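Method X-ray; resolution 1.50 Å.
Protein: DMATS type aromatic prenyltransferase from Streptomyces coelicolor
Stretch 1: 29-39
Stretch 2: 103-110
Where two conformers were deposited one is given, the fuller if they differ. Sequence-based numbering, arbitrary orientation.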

ATOM      1  N   GLU A  29      14.692 -12.544   9.438  1.00 28.31           N
ATOM      2  CA  GLU A  29      15.053 -12.108  10.808  1.00 28.37           C
ATOM      3  C   GLU A  29      15.371 -10.608  10.787  1.00 26.31           C
ATOM      4  O   GLU A  29      14.855  -9.901  11.642  1.00 26.31           O
ATOM      5  CB  GLU A  29      16.195 -12.952  11.375  1.00 30.75           C
ATOM      6  CG  GLU A  29      15.687 -14.104  12.221  1.00 31.89           C
ATOM      7  CD  GLU A  29      15.109 -13.684  13.567  1.00 32.47           C
ATOM      8  N   THR A  30      16.151 -10.143   9.822  1.00 25.18           N
ATOM      9  CA  THR A  30      16.498  -8.705   9.689  1.00 24.68           C
ATOM     10  C   THR A  30      15.196  -7.895   9.619  1.00 22.98           C
ATOM     11  O   THR A  30      15.061  -6.928  10.350  1.00 22.86           O
ATOM     12  CB  THR A  30      17.430  -8.472   8.504  1.00 25.79           C
ATOM     13  OG1 THR A  30      18.611  -9.180   8.886  1.00 27.10           O
ATOM     14  CG2 THR A  30      17.725  -7.009   8.237  1.00 26.51           C
ATOM     15  N   TYR A  31      14.264  -8.308   8.768  1.00 22.15           N
ATOM     16  CA  TYR A  31      13.069  -7.483   8.443  1.00 20.40           C
ATOM     17  C   TYR A  31      12.033  -7.545   9.564  1.00 20.27           C
ATOM     18  O   TYR A  31      11.343  -6.548   9.796  1.00 19.52           O
ATOM     19  CB  TYR A  31      12.539  -7.891   7.065  1.00 19.57           C
ATOM     20  CG  TYR A  31      13.418  -7.461   5.918  1.00 19.25           C
ATOM     21  CD1 TYR A  31      13.977  -6.195   5.897  1.00 19.16           C
ATOM     22  CD2 TYR A  31      13.699  -8.311   4.856  1.00 19.27           C
ATOM     23  CE1 TYR A  31      14.741  -5.755   4.839  1.00 19.26           C
ATOM     24  CE2 TYR A  31      14.481  -7.891   3.790  1.00 19.39           C
ATOM     25  CZ  TYR A  31      15.020  -6.618   3.793  1.00 18.96           C
ATOM     26  OH  TYR A  31      15.755  -6.150   2.758  1.00 20.20           O
ATOM     27  N   ALA A  32      11.938  -8.667  10.261  1.00 21.44           N
ATOM     28  CA  ALA A  32      11.100  -8.787  11.467  1.00 21.88           C
ATOM     29  C   ALA A  32      11.569  -7.758  12.504  1.00 22.10           C
ATOM     30  O   ALA A  32      10.710  -7.076  13.092  1.00 21.10           O
ATOM     31  CB  ALA A  32      11.145 -10.181  12.002  1.00 22.60           C
ATOM     32  N   GLN A  33      12.886  -7.619  12.684  1.00 23.49           N
ATOM     33  CA  GLN A  33      13.467  -6.622  13.615  1.00 23.70           C
ATOM     34  C   GLN A  33      13.135  -5.205  13.102  1.00 21.54           C
ATOM     35  O   GLN A  33      12.779  -4.344  13.907  1.00 20.17           O
ATOM     36  CB  GLN A  33      14.971  -6.865  13.780  1.00 27.21           C
ATOM     37  CG  GLN A  33      15.687  -5.762  14.541  1.00 30.25           C
ATOM     38  CD  GLN A  33      17.147  -6.067  14.785  1.00 32.95           C
ATOM     39  OE1 GLN A  33      17.848  -6.580  13.909  1.00 37.04           O
ATOM     40  NE2 GLN A  33      17.629  -5.714  15.970  1.00 35.34           N
ATOM     41  N   VAL A  34      13.211  -4.974  11.799  1.00 20.58           N
ATOM     42  CA  VAL A  34      12.925  -3.636  11.221  1.00 20.23           C
ATOM     43  C   VAL A  34      11.452  -3.271  11.516  1.00 19.08           C
ATOM     44  O   VAL A  34      11.202  -2.105  11.893  1.00 19.45           O
ATOM     45  CB  VAL A  34      13.250  -3.598   9.725  1.00 19.98           C
ATOM     46  CG1 VAL A  34      12.703  -2.360   9.037  1.00 20.07           C
ATOM     47  CG2 VAL A  34      14.748  -3.707   9.483  1.00 20.25           C
ATOM     48  N   LEU A  35      10.534  -4.231  11.387  1.00 18.91           N
ATOM     49  CA  LEU A  35       9.081  -3.961  11.562  1.00 18.27           C
ATOM     50  C   LEU A  35       8.817  -3.683  13.037  1.00 18.19           C
ATOM     51  O   LEU A  35       8.164  -2.701  13.343  1.00 17.53           O
ATOM     52  CB  LEU A  35       8.248  -5.148  11.089  1.00 17.94           C
ATOM     53  CG  LEU A  35       6.745  -5.019  11.374  1.00 17.57           C
ATOM     54  CD1 LEU A  35       6.181  -3.739  10.772  1.00 17.73           C
ATOM     55  CD2 LEU A  35       5.983  -6.236  10.896  1.00 17.74           C
ATOM     56  N   THR A  36       9.384  -4.502  13.930  1.00 19.28           N
ATOM     57  CA  THR A  36       9.257  -4.282  15.388  1.00 20.52           C
ATOM     58  C   THR A  36       9.736  -2.872  15.715  1.00 20.45           C
ATOM     59  O   THR A  36       9.054  -2.182  16.452  1.00 19.39           O
ATOM     60  CB  THR A  36      10.062  -5.318  16.193  1.00 22.25           C
ATOM     61  OG1 THR A  36       9.492  -6.586  15.898  1.00 25.11           O
ATOM     62  CG2 THR A  36      10.050  -5.054  17.676  1.00 23.48           C
ATOM     63  N   ASP A  37      10.903  -2.472  15.220  1.00 21.66           N
ATOM     64  CA  ASP A  37      11.475  -1.139  15.551  1.00 23.59           C
ATOM     65  C   ASP A  37      10.592  -0.030  14.956  1.00 23.13           C
ATOM     66  O   ASP A  37      10.401   0.970  15.621  1.00 23.89           O
ATOM     67  CB  ASP A  37      12.920  -0.991  15.064  1.00 26.06           C
ATOM     68  CG  ASP A  37      13.621   0.247  15.626  1.00 29.17           C
ATOM     69  OD1 ASP A  37      13.763   0.355  16.858  1.00 31.80           O
ATOM     70  OD2 ASP A  37      14.003   1.105  14.826  1.00 35.35           O
ATOM     71  N   ALA A  38      10.087  -0.231  13.742  1.00 22.92           N
ATOM     72  CA  ALA A  38       9.209   0.737  13.035  1.00 23.24           C
ATOM     73  C   ALA A  38       7.909   0.950  13.834  1.00 23.57           C
ATOM     74  O   ALA A  38       7.465   2.085  13.944  1.00 24.22           O
ATOM     75  CB  ALA A  38       8.967   0.260  11.637  1.00 23.30           C
ATOM     76  N   LEU A  39       7.353  -0.100  14.422  1.00 22.88           N
ATOM     77  CA  LEU A  39       6.111   0.008  15.224  1.00 23.30           C
ATOM     78  C   LEU A  39       6.374   0.762  16.526  1.00 24.44           C
ATOM     79  O   LEU A  39       5.385   1.284  17.112  1.00 26.09           O
ATOM     80  CB  LEU A  39       5.568  -1.397  15.518  1.00 22.45           C
ATOM     81  CG  LEU A  39       4.853  -2.075  14.351  1.00 22.15           C
ATOM     82  CD1 LEU A  39       4.575  -3.534  14.658  1.00 22.74           C
ATOM     83  CD2 LEU A  39       3.545  -1.357  14.010  1.00 22.40           C
ATOM     84  N   ARG A 103      13.905   8.660   9.726  0.56 15.92           N
ATOM     85  CA  ARG A 103      15.291   9.158   9.911  0.56 16.27           C
ATOM     86  C   ARG A 103      16.154   8.066  10.534  0.56 16.34           C
ATOM     87  O   ARG A 103      17.312   7.964  10.151  0.56 16.45           O
ATOM     88  CB  ARG A 103      15.285  10.438  10.718  0.56 16.41           C
ATOM     89  CG  ARG A 103      14.829  11.602   9.869  0.56 16.61           C
ATOM     90  CD  ARG A 103      14.643  12.814  10.702  0.56 16.99           C
ATOM     91  NE  ARG A 103      14.362  13.913   9.804  0.56 17.72           N
ATOM     92  CZ  ARG A 103      13.977  15.107  10.198  0.56 17.79           C
ATOM     93  NH1 ARG A 103      13.788  15.356  11.483  0.56 17.94           N
ATOM     94  NH2 ARG A 103      13.777  16.045   9.289  0.56 18.18           N
ATOM     95  N   THR A 104      15.622   7.290  11.465  1.00 16.10           N
ATOM     96  CA  THR A 104      16.364   6.141  12.024  1.00 16.74           C
ATOM     97  C   THR A 104      16.722   5.155  10.915  1.00 16.68           C
ATOM     98  O   THR A 104      17.868   4.683  10.847  1.00 16.31           O
ATOM     99  CB  THR A 104      15.580   5.504  13.162  1.00 17.26           C
ATOM    100  OG1 THR A 104      15.445   6.544  14.139  1.00 18.33           O
ATOM    101  CG2 THR A 104      16.288   4.307  13.754  1.00 17.56           C
ATOM    102  N   MET A 105      15.801   4.871  10.010  1.00 16.17           N
ATOM    103  CA  MET A 105      16.112   3.962   8.882  1.00 16.82           C
ATOM    104  C   MET A 105      17.210   4.586   8.020  1.00 16.91           C
ATOM    105  O   MET A 105      18.096   3.841   7.559  1.00 16.55           O
ATOM    106  CB  MET A 105      14.859   3.727   8.043  1.00 17.74           C
ATOM    107  CG  MET A 105      13.796   2.989   8.793  1.00 18.22           C
ATOM    108  SD  MET A 105      12.243   2.995   7.809  1.00 20.77           S
ATOM    109  CE  MET A 105      11.104   2.366   9.038  1.00 20.61           C
ATOM    110  N   ALA A 106      17.154   5.886   7.784  1.00 16.82           N
ATOM    111  CA  ALA A 106      18.146   6.607   6.945  1.00 17.89           C
ATOM    112  C   ALA A 106      19.518   6.531   7.605  1.00 18.65           C
ATOM    113  O   ALA A 106      20.509   6.374   6.840  1.00 19.90           O
ATOM    114  CB  ALA A 106      17.748   8.026   6.694  1.00 18.05           C
ATOM    115  N   ARG A 107      19.614   6.622   8.914  1.00 19.16           N
ATOM    116  CA  ARG A 107      20.934   6.554   9.603  1.00 20.33           C
ATOM    117  C   ARG A 107      21.465   5.127   9.513  1.00 21.42           C
ATOM    118  O   ARG A 107      22.703   4.941   9.529  1.00 22.43           O
ATOM    119  CB  ARG A 107      20.833   7.024  11.040  1.00 20.78           C
ATOM    120  CG  ARG A 107      20.506   8.501  11.178  1.00 20.86           C
ATOM    121  CD  ARG A 107      20.737   8.968  12.599  1.00 21.48           C
ATOM    122  NE  ARG A 107      19.956   8.223  13.576  1.00 21.87           N
ATOM    123  CZ  ARG A 107      18.690   8.455  13.912  1.00 22.50           C
ATOM    124  NH1 ARG A 107      18.111   7.696  14.828  1.00 22.39           N
ATOM    125  NH2 ARG A 107      18.005   9.435  13.341  1.00 22.81           N
ATOM    126  N   ARG A 108      20.592   4.153   9.398  1.00 21.12           N
ATOM    127  CA  ARG A 108      20.999   2.740   9.297  1.00 22.32           C
ATOM    128  C   ARG A 108      21.509   2.419   7.890  1.00 22.70           C
ATOM    129  O   ARG A 108      22.580   1.754   7.793  1.00 23.79           O
ATOM    130  CB  ARG A 108      19.837   1.828   9.655  1.00 23.16           C
ATOM    131  CG  ARG A 108      20.187   0.349   9.622  1.00 24.72           C
ATOM    132  CD  ARG A 108      19.108  -0.475  10.255  1.00 26.17           C
ATOM    133  NE  ARG A 108      19.430  -1.885  10.096  1.00 28.40           N
ATOM    134  CZ  ARG A 108      18.721  -2.887  10.574  1.00 29.69           C
ATOM    135  NH1 ARG A 108      19.112  -4.127  10.332  1.00 31.38           N
ATOM    136  NH2 ARG A 108      17.629  -2.655  11.280  1.00 30.13           N
ATOM    137  N   TRP A 109      20.752   2.783   6.858  1.00 22.47           N
ATOM    138  CA  TRP A 109      21.029   2.389   5.441  1.00 23.43           C
ATOM    139  C   TRP A 109      21.571   3.548   4.591  1.00 24.31           C
ATOM    140  O   TRP A 109      21.993   3.298   3.459  1.00 24.34           O
ATOM    141  CB  TRP A 109      19.786   1.763   4.808  1.00 23.46           C
ATOM    142  CG  TRP A 109      19.378   0.518   5.519  1.00 23.51           C
ATOM    143  CD1 TRP A 109      20.148  -0.580   5.741  1.00 23.85           C
ATOM    144  CD2 TRP A 109      18.100   0.243   6.119  1.00 23.24           C
ATOM    145  NE1 TRP A 109      19.448  -1.513   6.458  1.00 24.13           N
ATOM    146  CE2 TRP A 109      18.191  -1.044   6.698  1.00 23.63           C
ATOM    147  CE3 TRP A 109      16.900   0.955   6.237  1.00 23.43           C
ATOM    148  CZ2 TRP A 109      17.120  -1.627   7.375  1.00 23.54           C
ATOM    149  CZ3 TRP A 109      15.840   0.373   6.905  1.00 22.77           C
ATOM    150  CH2 TRP A 109      15.955  -0.899   7.467  1.00 23.14           C
ATOM    151  N   HIS A 110      21.559   4.766   5.119  0.51 24.93           N
ATOM    152  CA  HIS A 110      22.229   5.945   4.522  0.51 26.17           C
ATOM    153  C   HIS A 110      21.601   6.290   3.160  0.51 26.70           C
ATOM    154  O   HIS A 110      22.334   6.875   2.319  0.51 27.57           O
ATOM    155  CB  HIS A 110      23.754   5.702   4.445  0.51 26.94           C
ATOM    156  CG  HIS A 110      24.316   4.884   5.572  0.51 27.60           C
ATOM    157  ND1 HIS A 110      24.548   5.402   6.834  0.51 28.06           N
ATOM    158  CD2 HIS A 110      24.695   3.588   5.630  0.51 28.12           C
ATOM    159  CE1 HIS A 110      25.045   4.457   7.614  0.51 28.11           C
ATOM    160  NE2 HIS A 110      25.139   3.336   6.901  0.51 28.07           N
TER
HETATM  161  O   HOH W   1      17.245  -5.506  11.639  1.00 34.24           O

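No hydrogen bond passes directly between these two helices; the polar link is made through a single water. Water 1 donates to the backbone O of Thr 30 at 2.9 Å and to OE1 of Gln 33 at 2.6 Å, and it accepts from NH1 of Arg 108 at 2.7 Å. NH1 of Arg 108 lies 4.9 Å from O of Thr 30 and 4.5 Å from OE1 of Gln 33, too far to bond directly, and the water fills the gap. The carbonyl of Thr 30 is also the acceptor for the backbone N of Val 34 at 3.1 Å, so it serves the helix and the water together.

The helices run in roughly opposing directions, with 145° between their N-to-C vectors, and their axes come no closer than 11.5 Å. That wide spacing leaves the contact to side chains: even the nearest CA atoms, those of Val 34 and Met 105, are 8.6 Å apart. The 286 Å² buried in total is correspondingly modest. Val 34 follows Thr 30 by four residues, and Asp 37 and Ala 38 follow Val 34 by three and four, the spacing that keeps side chains on one side of a helix. The opposing direction pairs the early part of the first stretch with the late part of the second.

Val 34 sits at the centre, buried and pointing toward the partner helix. Its CG2 lies 3.7 Å from CH2 of Trp 109, meeting the indole at its edge, near the ring plane, and 3.6 Å from NH2 of Arg 108. A compact, branched side chain can touch both neighbours without needing a polar partner of its own.

Arg 108 reaches across by virtue of its length. All of its chi angles are close to 180°, so the chain is extended and carries the charged group over to the first helix. There NH1 approaches CG2 of Thr 30 at 3.8 Å while bonding to the water, so the guanidinium combines van der Waals contact with a methyl and a hydrogen bond to the water.

Farther along, small and flexible residues complement each other. Met 105 leaves its backbone sideways, but its unbranched chain brings CE to within 4.0 Å of CB of Ala 38. The methyl of alanine offers a small apolar surface, and the flexible thioether spans the gap that the widely spaced backbones leave. Near the exposed margin, OD2 of Asp 37 lies 4.1 Å from CG2 of Thr 104, a loose contact between a carboxylate and a methyl. The acid remains exposed, as suits its charge.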